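Local coordinates for pyocin S5 (Pseudomonas aeruginosa PAO1, PDB 6THK), which kills related bacteria, probably by inserting a pore-forming domain into the cytoplasmic membrane and depolarising it, at residues T342-K356 with M476-K490. The protein carries 1 engineered substitution. Numbering follows the deposited sequence.
Sequences TSEMARQLAEGARGK and MAVTGAMIDEDLLEK. With ZN (zinc ion), chain H.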
ATOM      1  N   THR A 342       3.653 -65.064 -10.896  1.00 40.22           N
ATOM      2  CA  THR A 342       2.916 -64.147 -11.775  1.00 38.84           C
ATOM      3  C   THR A 342       3.265 -62.700 -11.422  1.00 42.39           C
ATOM      4  O   THR A 342       3.561 -61.903 -12.317  1.00 40.87           O
ATOM      5  CB  THR A 342       1.411 -64.462 -11.794  1.00 44.87           C
ATOM      6  OG1 THR A 342       1.240 -65.857 -12.095  1.00 45.97           O
ATOM      7  CG2 THR A 342       0.663 -63.646 -12.855  1.00 43.48           C
ATOM      8  N   SER A 343       3.306 -62.395 -10.109  1.00 39.83           N
ATOM      9  CA  SER A 343       3.672 -61.081  -9.567  1.00 39.55           C
ATOM     10  C   SER A 343       5.110 -60.676  -9.898  1.00 44.24           C
ATOM     11  O   SER A 343       5.383 -59.496 -10.162  1.00 43.37           O
ATOM     12  CB  SER A 343       3.473 -61.056  -8.063  1.00 41.07           C
ATOM     13  OG  SER A 343       3.346 -59.702  -7.682  1.00 46.51           O
ATOM     14  N   GLU A 344       6.026 -61.648  -9.855  1.00 40.98           N
ATOM     15  CA  GLU A 344       7.425 -61.437 -10.207  1.00 41.73           C
ATOM     16  C   GLU A 344       7.489 -61.166 -11.720  1.00 45.37           C
ATOM     17  O   GLU A 344       8.248 -60.315 -12.152  1.00 45.43           O
ATOM     18  CB  GLU A 344       8.267 -62.676  -9.803  1.00 43.60           C
ATOM     19  CG  GLU A 344       9.749 -62.629 -10.169  1.00 62.61           C
ATOM     20  CD  GLU A 344      10.584 -61.446  -9.691  1.00 97.09           C
ATOM     21  OE1 GLU A 344      10.323 -60.921  -8.581  1.00 99.75           O
ATOM     22  OE2 GLU A 344      11.534 -61.073 -10.419  1.00 92.60           O
ATOM     23  N   MET A 345       6.667 -61.866 -12.513  1.00 43.48           N
ATOM     24  CA  MET A 345       6.610 -61.642 -13.965  1.00 43.21           C
ATOM     25  C   MET A 345       6.043 -60.237 -14.280  1.00 43.94           C
ATOM     26  O   MET A 345       6.580 -59.565 -15.153  1.00 42.09           O
ATOM     27  CB  MET A 345       5.844 -62.757 -14.684  1.00 45.31           C
ATOM     28  CG  MET A 345       5.859 -62.630 -16.206  1.00 49.47           C
ATOM     29  SD  MET A 345       7.536 -62.569 -16.857  1.00 54.84           S
ATOM     30  CE  MET A 345       7.421 -61.115 -17.932  1.00 52.01           C
ATOM     31  N   ALA A 346       5.009 -59.786 -13.534  1.00 38.76           N
ATOM     32  CA  ALA A 346       4.441 -58.451 -13.714  1.00 37.79           C
ATOM     33  C   ALA A 346       5.525 -57.411 -13.333  1.00 41.60           C
ATOM     34  O   ALA A 346       5.803 -56.493 -14.120  1.00 40.06           O
ATOM     35  CB  ALA A 346       3.195 -58.273 -12.847  1.00 37.82           C
ATOM     36  N   ARG A 347       6.188 -57.613 -12.172  1.00 38.51           N
ATOM     37  CA  ARG A 347       7.251 -56.708 -11.711  1.00 39.51           C
ATOM     38  C   ARG A 347       8.420 -56.619 -12.702  1.00 43.05           C
ATOM     39  O   ARG A 347       8.936 -55.531 -12.918  1.00 43.42           O
ATOM     40  CB  ARG A 347       7.734 -57.090 -10.310  1.00 39.22           C
ATOM     41  CG  ARG A 347       8.547 -55.991  -9.647  1.00 52.70           C
ATOM     42  CD  ARG A 347       9.062 -56.440  -8.297  1.00 62.16           C
ATOM     43  NE  ARG A 347       7.990 -56.634  -7.317  1.00 60.50           N
ATOM     44  CZ  ARG A 347       7.444 -55.652  -6.609  1.00 73.68           C
ATOM     45  NH1 ARG A 347       7.836 -54.391  -6.793  1.00 55.78           N
ATOM     46  NH2 ARG A 347       6.512 -55.920  -5.702  1.00 57.60           N
ATOM     47  N   GLN A 348       8.819 -57.746 -13.306  1.00 39.13           N
ATOM     48  CA  GLN A 348       9.888 -57.747 -14.304  1.00 39.83           C
ATOM     49  C   GLN A 348       9.415 -57.067 -15.589  1.00 44.00           C
ATOM     50  O   GLN A 348      10.225 -56.402 -16.245  1.00 43.23           O
ATOM     51  CB  GLN A 348      10.384 -59.159 -14.598  1.00 41.87           C
ATOM     52  CG  GLN A 348      11.355 -59.691 -13.540  1.00 60.68           C
ATOM     53  CD  GLN A 348      12.151 -60.846 -14.077  1.00 79.61           C
ATOM     54  OE1 GLN A 348      12.840 -60.726 -15.088  1.00 76.81           O
ATOM     55  NE2 GLN A 348      12.061 -61.996 -13.426  1.00 68.54           N
ATOM     56  N   LEU A 349       8.102 -57.201 -15.932  1.00 38.69           N
ATOM     57  CA  LEU A 349       7.534 -56.534 -17.102  1.00 38.06           C
ATOM     58  C   LEU A 349       7.632 -55.019 -16.932  1.00 39.30           C
ATOM     59  O   LEU A 349       8.161 -54.352 -17.813  1.00 38.75           O
ATOM     60  CB  LEU A 349       6.078 -56.990 -17.396  1.00 38.21           C
ATOM     61  CG  LEU A 349       5.440 -56.437 -18.681  1.00 42.90           C
ATOM     62  CD1 LEU A 349       6.116 -57.009 -19.926  1.00 43.65           C
ATOM     63  CD2 LEU A 349       3.963 -56.770 -18.741  1.00 43.38           C
ATOM     64  N   ALA A 350       7.180 -54.493 -15.770  1.00 36.03           N
ATOM     65  CA  ALA A 350       7.216 -53.073 -15.414  1.00 36.51           C
ATOM     66  C   ALA A 350       8.628 -52.479 -15.331  1.00 42.63           C
ATOM     67  O   ALA A 350       8.840 -51.331 -15.763  1.00 41.66           O
ATOM     68  CB  ALA A 350       6.478 -52.845 -14.108  1.00 37.31           C
ATOM     69  N   GLU A 351       9.590 -53.248 -14.761  1.00 40.82           N
ATOM     70  CA  GLU A 351      10.985 -52.812 -14.615  1.00 41.49           C
ATOM     71  C   GLU A 351      11.749 -52.833 -15.943  1.00 45.09           C
ATOM     72  O   GLU A 351      12.552 -51.933 -16.206  1.00 45.13           O
ATOM     73  CB  GLU A 351      11.713 -53.669 -13.577  1.00 43.41           C
ATOM     74  CG  GLU A 351      13.125 -53.200 -13.261  1.00 57.75           C
ATOM     75  CD  GLU A 351      13.304 -51.756 -12.808  1.00 78.22           C
ATOM     76  OE1 GLU A 351      12.359 -51.176 -12.216  1.00 59.99           O
ATOM     77  OE2 GLU A 351      14.428 -51.231 -12.985  1.00 66.81           O
ATOM     78  N   GLY A 352      11.511 -53.861 -16.744  1.00 39.44           N
ATOM     79  CA  GLY A 352      12.148 -54.017 -18.043  1.00 39.11           C
ATOM     80  C   GLY A 352      11.669 -53.036 -19.095  1.00 42.48           C
ATOM     81  O   GLY A 352      12.299 -52.926 -20.147  1.00 41.87           O
ATOM     82  N   ALA A 353      10.538 -52.334 -18.832  1.00 39.87           N
ATOM     83  CA  ALA A 353       9.942 -51.329 -19.738  1.00 39.63           C
ATOM     84  C   ALA A 353      10.491 -49.934 -19.431  1.00 46.67           C
ATOM     85  O   ALA A 353      10.467 -49.043 -20.285  1.00 47.75           O
ATOM     86  CB  ALA A 353       8.428 -51.330 -19.592  1.00 39.69           C
ATOM     87  N   ARG A 354      10.970 -49.745 -18.198  1.00 44.20           N
ATOM     88  CA  ARG A 354      11.555 -48.502 -17.690  1.00 44.36           C
ATOM     89  C   ARG A 354      12.625 -47.994 -18.688  1.00 48.33           C
ATOM     90  O   ARG A 354      13.473 -48.778 -19.146  1.00 46.50           O
ATOM     91  CB  ARG A 354      12.145 -48.776 -16.290  1.00 44.54           C
ATOM     92  CG  ARG A 354      12.151 -47.590 -15.352  1.00 63.95           C
ATOM     93  CD  ARG A 354      12.273 -47.967 -13.872  1.00 69.89           C
ATOM     94  NE  ARG A 354      10.967 -48.259 -13.273  1.00 80.75           N
ATOM     95  CZ  ARG A 354      10.131 -47.345 -12.780  1.00 98.35           C
ATOM     96  NH1 ARG A 354      10.458 -46.059 -12.792  1.00 86.91           N
ATOM     97  NH2 ARG A 354       8.957 -47.713 -12.278  1.00 86.75           N
ATOM     98  N   GLY A 355      12.474 -46.739 -19.112  1.00 45.36           N
ATOM     99  CA  GLY A 355      13.368 -46.077 -20.058  1.00 45.07           C
ATOM    100  C   GLY A 355      13.352 -46.557 -21.492  1.00 51.46           C
ATOM    101  O   GLY A 355      14.169 -46.113 -22.295  1.00 52.78           O
ATOM    102  N   LYS A 356      12.429 -47.449 -21.828  1.00 49.45           N
ATOM    103  CA  LYS A 356      12.285 -47.990 -23.176  1.00 49.79           C
ATOM    104  C   LYS A 356      11.037 -47.401 -23.854  1.00 54.22           C
ATOM    105  O   LYS A 356      10.157 -46.862 -23.172  1.00 51.43           O
ATOM    106  CB  LYS A 356      12.185 -49.526 -23.136  1.00 51.44           C
ATOM    107  CG  LYS A 356      13.481 -50.282 -22.799  1.00 45.11           C
ATOM    108  CD  LYS A 356      13.272 -51.790 -23.066  1.00 48.90           C
ATOM    109  CE  LYS A 356      14.481 -52.654 -22.775  1.00 55.75           C
ATOM    110  NZ  LYS A 356      14.867 -52.619 -21.335  1.00 69.13           N
ATOM    111  N   MET A 476       0.537 -60.221 -20.658  1.00 37.71           N
ATOM    112  CA  MET A 476       1.932 -59.854 -20.392  1.00 37.68           C
ATOM    113  C   MET A 476       2.848 -60.324 -21.483  1.00 42.98           C
ATOM    114  O   MET A 476       3.762 -59.592 -21.830  1.00 44.22           O
ATOM    115  CB  MET A 476       2.410 -60.381 -19.049  1.00 39.53           C
ATOM    116  CG  MET A 476       1.704 -59.755 -17.899  1.00 42.82           C
ATOM    117  SD  MET A 476       2.601 -60.003 -16.365  1.00 46.76           S
ATOM    118  CE  MET A 476       2.290 -61.765 -16.038  1.00 42.39           C
ATOM    119  N   ALA A 477       2.576 -61.507 -22.070  1.00 40.17           N
ATOM    120  CA  ALA A 477       3.380 -62.046 -23.173  1.00 39.77           C
ATOM    121  C   ALA A 477       3.283 -61.161 -24.427  1.00 46.13           C
ATOM    122  O   ALA A 477       4.298 -60.778 -25.012  1.00 47.36           O
ATOM    123  CB  ALA A 477       2.960 -63.471 -23.477  1.00 39.45           C
ATOM    124  N   VAL A 478       2.061 -60.775 -24.743  1.00 42.38           N
ATOM    125  CA  VAL A 478       1.738 -59.916 -25.866  1.00 41.87           C
ATOM    126  C   VAL A 478       2.334 -58.500 -25.689  1.00 44.56           C
ATOM    127  O   VAL A 478       2.912 -57.951 -26.616  1.00 43.01           O
ATOM    128  CB  VAL A 478       0.214 -59.921 -26.055  1.00 45.52           C
ATOM    129  CG1 VAL A 478      -0.302 -58.578 -26.482  1.00 45.97           C
ATOM    130  CG2 VAL A 478      -0.202 -61.015 -27.017  1.00 44.41           C
ATOM    131  N   THR A 479       2.177 -57.931 -24.495  1.00 40.53           N
ATOM    132  CA  THR A 479       2.753 -56.623 -24.094  1.00 39.70           C
ATOM    133  C   THR A 479       4.297 -56.691 -24.173  1.00 44.82           C
ATOM    134  O   THR A 479       4.918 -55.763 -24.676  1.00 44.16           O
ATOM    135  CB  THR A 479       2.290 -56.278 -22.669  1.00 38.91           C
ATOM    136  OG1 THR A 479       0.871 -56.211 -22.664  1.00 44.54           O
ATOM    137  CG2 THR A 479       2.871 -54.985 -22.135  1.00 35.15           C
ATOM    138  N   GLY A 480       4.880 -57.790 -23.669  1.00 43.01           N
ATOM    139  CA  GLY A 480       6.317 -58.045 -23.653  1.00 42.76           C
ATOM    140  C   GLY A 480       6.952 -58.087 -25.034  1.00 45.60           C
ATOM    141  O   GLY A 480       8.058 -57.583 -25.205  1.00 46.11           O
ATOM    142  N   ALA A 481       6.261 -58.674 -26.035  1.00 40.29           N
ATOM    143  CA  ALA A 481       6.719 -58.718 -27.443  1.00 39.61           C
ATOM    144  C   ALA A 481       6.859 -57.293 -28.028  1.00 45.89           C
ATOM    145  O   ALA A 481       7.614 -57.065 -28.973  1.00 45.24           O
ATOM    146  CB  ALA A 481       5.729 -59.510 -28.288  1.00 39.45           C
ATOM    147  N   MET A 482       6.129 -56.343 -27.447  1.00 45.29           N
ATOM    148  CA  MET A 482       6.101 -54.952 -27.878  1.00 47.21           C
ATOM    149  C   MET A 482       7.181 -54.111 -27.191  1.00 50.46           C
ATOM    150  O   MET A 482       7.350 -52.932 -27.520  1.00 48.44           O
ATOM    151  CB  MET A 482       4.717 -54.385 -27.566  1.00 50.57           C
ATOM    152  CG  MET A 482       4.253 -53.392 -28.565  1.00 56.36           C
ATOM    153  SD  MET A 482       3.732 -54.188 -30.076  1.00 61.45           S
ATOM    154  CE  MET A 482       4.346 -53.036 -31.277  1.00 58.11           C
ATOM    155  N   ILE A 483       7.904 -54.728 -26.226  1.00 47.54           N
ATOM    156  CA  ILE A 483       8.919 -54.065 -25.411  1.00 47.60           C
ATOM    157  C   ILE A 483      10.321 -54.626 -25.644  1.00 54.59           C
ATOM    158  O   ILE A 483      11.179 -53.930 -26.191  1.00 55.50           O
ATOM    159  CB  ILE A 483       8.516 -54.087 -23.908  1.00 49.94           C
ATOM    160  CG1 ILE A 483       7.112 -53.478 -23.696  1.00 49.84           C
ATOM    161  CG2 ILE A 483       9.579 -53.392 -23.040  1.00 50.45           C
ATOM    162  CD1 ILE A 483       6.485 -53.689 -22.311  1.00 53.15           C
ATOM    163  N   ASP A 484      10.543 -55.879 -25.232  1.00 51.99           N
ATOM    164  CA  ASP A 484      11.833 -56.550 -25.286  1.00 52.20           C
ATOM    165  C   ASP A 484      11.611 -58.028 -25.517  1.00 55.67           C
ATOM    166  O   ASP A 484      10.693 -58.601 -24.929  1.00 54.55           O
ATOM    167  CB  ASP A 484      12.542 -56.354 -23.916  1.00 54.54           C
ATOM    168  CG  ASP A 484      14.037 -56.612 -23.868  1.00 70.81           C
ATOM    169  OD1 ASP A 484      14.638 -56.844 -24.943  1.00 73.48           O
ATOM    170  OD2 ASP A 484      14.619 -56.539 -22.752  1.00 76.42           O
ATOM    171  N   GLU A 485      12.498 -58.648 -26.315  1.00 53.85           N
ATOM    172  CA  GLU A 485      12.512 -60.080 -26.622  1.00 55.40           C
ATOM    173  C   GLU A 485      12.630 -60.947 -25.364  1.00 59.65           C
ATOM    174  O   GLU A 485      11.954 -61.970 -25.290  1.00 59.63           O
ATOM    175  CB  GLU A 485      13.643 -60.431 -27.610  1.00 57.42           C
ATOM    176  CG  GLU A 485      13.574 -61.852 -28.165  1.00 72.51           C
ATOM    177  CD  GLU A 485      13.100 -62.058 -29.593  1.00 96.30           C
ATOM    178  OE1 GLU A 485      13.340 -61.176 -30.450  1.00 88.35           O
ATOM    179  OE2 GLU A 485      12.555 -63.149 -29.872  1.00 85.47           O
ATOM    180  N   ASP A 486      13.485 -60.551 -24.386  1.00 56.96           N
ATOM    181  CA  ASP A 486      13.677 -61.307 -23.140  1.00 56.86           C
ATOM    182  C   ASP A 486      12.454 -61.224 -22.233  1.00 56.94           C
ATOM    183  O   ASP A 486      12.197 -62.172 -21.492  1.00 56.20           O
ATOM    184  CB  ASP A 486      14.989 -60.951 -22.400  1.00 60.05           C
ATOM    185  CG  ASP A 486      15.204 -59.495 -22.036  1.00 80.15           C
ATOM    186  OD1 ASP A 486      14.496 -58.997 -21.137  1.00 83.87           O
ATOM    187  OD2 ASP A 486      16.144 -58.875 -22.592  1.00 87.76           O
ATOM    188  N   LEU A 487      11.654 -60.146 -22.354  1.00 51.05           N
ATOM    189  CA  LEU A 487      10.406 -60.020 -21.600  1.00 49.99           C
ATOM    190  C   LEU A 487       9.327 -60.928 -22.190  1.00 53.71           C
ATOM    191  O   LEU A 487       8.529 -61.486 -21.436  1.00 53.65           O
ATOM    192  CB  LEU A 487       9.920 -58.572 -21.487  1.00 49.62           C
ATOM    193  CG  LEU A 487      10.708 -57.663 -20.556  1.00 53.29           C
ATOM    194  CD1 LEU A 487      10.169 -56.260 -20.616  1.00 53.22           C
ATOM    195  CD2 LEU A 487      10.676 -58.168 -19.123  1.00 54.93           C
ATOM    196  N   LEU A 488       9.343 -61.120 -23.530  1.00 49.30           N
ATOM    197  CA  LEU A 488       8.446 -62.024 -24.252  1.00 48.13           C
ATOM    198  C   LEU A 488       8.749 -63.468 -23.848  1.00 53.01           C
ATOM    199  O   LEU A 488       7.815 -64.177 -23.473  1.00 53.97           O
ATOM    200  CB  LEU A 488       8.575 -61.856 -25.776  1.00 47.60           C
ATOM    201  CG  LEU A 488       7.937 -62.960 -26.642  1.00 51.63           C
ATOM    202  CD1 LEU A 488       6.422 -63.027 -26.449  1.00 52.12           C
ATOM    203  CD2 LEU A 488       8.269 -62.769 -28.099  1.00 51.70           C
ATOM    204  N   GLU A 489      10.034 -63.886 -23.923  1.00 47.61           N
ATOM    205  CA  GLU A 489      10.509 -65.215 -23.536  1.00 46.96           C
ATOM    206  C   GLU A 489      10.081 -65.606 -22.123  1.00 47.62           C
ATOM    207  O   GLU A 489       9.541 -66.694 -21.931  1.00 47.37           O
ATOM    208  CB  GLU A 489      12.032 -65.289 -23.665  1.00 49.02           C
ATOM    209  CG  GLU A 489      12.451 -65.858 -25.008  1.00 66.34           C
ATOM    210  CD  GLU A 489      13.701 -65.261 -25.620  1.00100.08           C
ATOM    211  OE1 GLU A 489      13.823 -65.301 -26.863  1.00 98.86           O
ATOM    212  OE2 GLU A 489      14.556 -64.743 -24.866  1.00 99.10           O
ATOM    213  N   LYS A 490      10.306 -64.708 -21.144  1.00 42.06           N
ATOM    214  CA  LYS A 490       9.936 -64.903 -19.745  1.00 40.96           C
ATOM    215  C   LYS A 490       8.426 -65.098 -19.571  1.00 45.06           C
ATOM    216  O   LYS A 490       8.015 -65.983 -18.827  1.00 44.14           O
ATOM    217  CB  LYS A 490      10.419 -63.730 -18.885  1.00 42.30           C
ATOM    218  CG  LYS A 490      11.902 -63.800 -18.535  1.00 55.16           C
ATOM    219  CD  LYS A 490      12.427 -62.483 -17.973  1.00 62.43           C
ATOM    220  CE  LYS A 490      13.876 -62.596 -17.587  1.00 67.74           C
ATOM    221  NZ  LYS A 490      14.456 -61.266 -17.302  1.00 76.27           N
TER
HETATM  222 ZN    ZN H 607      12.492 -65.073 -28.729  1.00121.42          ZN
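Met476 reaches across to helix 340-353: its CB and CG lie against Leu349 CD2 (CG at 3.8 Å), its SD rests on the backbone of Ala346, 3.6 Å from its CA, and its CE ends 3.7 Å from Met345 CG. The bend at the last torsion (chi3 -73°) turns CE toward Met345 and Thr342, completing a knob-into-hole fit that an unbranched, flexible thioether suits well; the short side chain of Ala346 is consistent with so close an approach of the sulfur to the backbone. Leu349 returns the fit, its forked end entering a hole formed by Met476, Thr479, Gly480 and Leu487, with CD1 3.9 Å from Gly480 CA. After the loop that carries Ile483, segment 485-490 runs nearly antiparallel to 342-353 (173°). Here Leu487 fills a third hole, where Gly352, lacking a side chain, admits its CD1. Ile483 closes the row against Ala353.

Polar groups border this apolar seam. The extended Lys490 chain crosses Gln348 at about a right angle and donates a hydrogen bond from NZ to Gln348 OE1 at 2.8 Å, nearly in line with the C=O bond (163°). Lys356 NZ hydrogen-bonds Gly352 O within its own segment and stays 4.2 Å from Asp484 OD2, too far for a salt bridge. Glu485 and Glu489, with His371, bind zinc away from the seam. The contact is thus mainly apolar packing inside the colicin-type pore-forming domain, with one cross-segment hydrogen bond at the edge of the seam.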